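Local coordinates for 4-diphosphocytidyl-2C-methyl-D-erythritol synthase (Neisseria gonorrhoeae, PDB 1VGW), which catalyses the transfer of a cytidylyl group from CTP to 2-C-methyl-D-erythritol 4-phosphate, releasing diphosphate, in the non-mevalonate pathway of isoprenoid biosynthesis, at the interface of chains A and B. Coordinates in Å, arbitrary orientation; residue numbers count along the deposited sequence, not the author numbering. Chains: chain A/B, 4-diphosphocytidyl-2C-methyl-D-erythritol synthase.

The interface of chains A and B. Residues chain A 147, 154, 156-157; chain B 193-194, 197.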
loop_
_atom_site.group_PDB
_atom_site.type_symbol
_atom_site.label_atom_id
_atom_site.label_comp_id
_atom_site.label_asym_id
_atom_site.label_seq_id
_atom_site.Cartn_x
_atom_site.Cartn_y
_atom_site.Cartn_z
ATOM N N LYS A 147 -9.730 6.070 -6.494
ATOM C CA LYS A 147 -10.536 7.238 -6.758
ATOM C C LYS A 147 -9.657 8.345 -7.380
ATOM O O LYS A 147 -8.492 8.456 -7.030
ATOM C CB LYS A 147 -11.127 7.829 -5.473
ATOM C CG LYS A 147 -11.880 6.992 -4.490
ATOM C CD LYS A 147 -13.110 6.292 -5.117
ATOM C CE LYS A 147 -13.988 5.733 -4.038
ATOM N NZ LYS A 147 -15.167 4.963 -4.429
ATOM N N ILE A 154 -13.829 13.653 -4.648
ATOM C CA ILE A 154 -13.766 12.553 -5.590
ATOM C C ILE A 154 -14.567 12.911 -6.861
ATOM O O ILE A 154 -15.805 13.094 -6.816
ATOM C CB ILE A 154 -14.359 11.285 -4.954
ATOM C CG1 ILE A 154 -13.627 10.857 -3.698
ATOM C CG2 ILE A 154 -14.556 10.166 -5.945
ATOM C CD1 ILE A 154 -14.297 9.636 -3.008
ATOM N N ALA A 156 -14.200 10.710 -9.533
ATOM C CA ALA A 156 -14.504 9.417 -10.140
ATOM C C ALA A 156 -13.846 8.242 -9.410
ATOM O O ALA A 156 -12.814 8.460 -8.783
ATOM C CB ALA A 156 -13.923 9.423 -11.588
ATOM N N THR A 157 -14.475 7.080 -9.551
ATOM C CA THR A 157 -13.890 5.818 -9.074
ATOM C C THR A 157 -13.221 5.101 -10.263
ATOM O O THR A 157 -13.851 4.957 -11.327
ATOM C CB THR A 157 -14.954 4.918 -8.446
ATOM O OG1 THR A 157 -15.174 5.346 -7.073
ATOM C CG2 THR A 157 -14.522 3.463 -8.419
ATOM N N ALA B 193 -18.676 4.966 -0.840
ATOM C CA ALA B 193 -18.490 6.173 -1.598
ATOM C C ALA B 193 -18.973 6.042 -3.026
ATOM O O ALA B 193 -19.689 6.902 -3.546
ATOM C CB ALA B 193 -17.054 6.663 -1.549
ATOM N N SER B 194 -18.659 4.947 -3.724
ATOM C CA SER B 194 -19.064 4.804 -5.113
ATOM C C SER B 194 -20.569 4.749 -5.271
ATOM O O SER B 194 -21.070 5.037 -6.364
ATOM C CB SER B 194 -18.351 3.624 -5.798
ATOM O OG SER B 194 -19.024 2.404 -5.552
ATOM N N GLU B 197 -21.521 8.570 -4.942
ATOM C CA GLU B 197 -21.143 9.278 -6.170
ATOM C C GLU B 197 -22.144 9.128 -7.322
ATOM O O GLU B 197 -22.316 10.023 -8.148
ATOM C CB GLU B 197 -19.787 8.804 -6.685
ATOM C CG GLU B 197 -18.571 8.966 -5.810
ATOM C CD GLU B 197 -17.509 7.887 -6.074
ATOM O OE1 GLU B 197 -17.338 7.439 -7.247
ATOM O OE2 GLU B 197 -16.833 7.437 -5.134
#
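The arm of chain A, which carries strands 146-149 and 154-158 and reaches over to the other subunit, meets the short helix 192-197 of chain B here, where the carboxylate of B:Glu197 lies against A:Lys147, A:Thr157 and A:Ile154. In IspD enzymes such arms interlock to build the dimer, and the two-fold symmetry repeats the contact with the chains exchanged. B:Glu197 extends beyond CG (chi2 151°) and sends both carboxylate oxygens into chain A. OE2 forms a salt bridge and hydrogen bond with the ammonium NZ of A:Lys147 at 3.1 Å. OE1 accepts a hydrogen bond from the hydroxyl OG1 of A:Thr157 at 3.0 Å, while OG1 lies only weakly bonded to OE2. Each main bond uses a syn lone pair, the one on the side of the other oxygen, so lysine and threonine meet the carboxylate near its plane, at its open end. Within chain A, NZ also donates to OG1 at 2.7 Å, which closes a triangle of ammonium, hydroxyl and carboxylate and lets the two strands offer one joint polar site. The lysine chain bends at chi2 (-58°) and then runs straight through CD and CE, carrying NZ from strand 146-149 to the threonine on strand 154-158. The positive charge probably favours an ionised glutamate and, with two bonds from different strands, should limit rotation of the carboxylate. A:Ile154 crosses the glutamate at about a right angle; its gamma-methyl CG2 lies over one face of the carboxylate, 3.7 Å from CD. Beside the last methylene, CE of A:Lys147, the methyl CB of B:Ala193 packs at 4.1 Å. The backbone N of B:Ser194 comes to 3.6 Å from NZ of A:Lys147 without a bond, probably no attraction between an N-H and a cation. CB of B:Ser194 lies 3.8 Å from OG1 of A:Thr157.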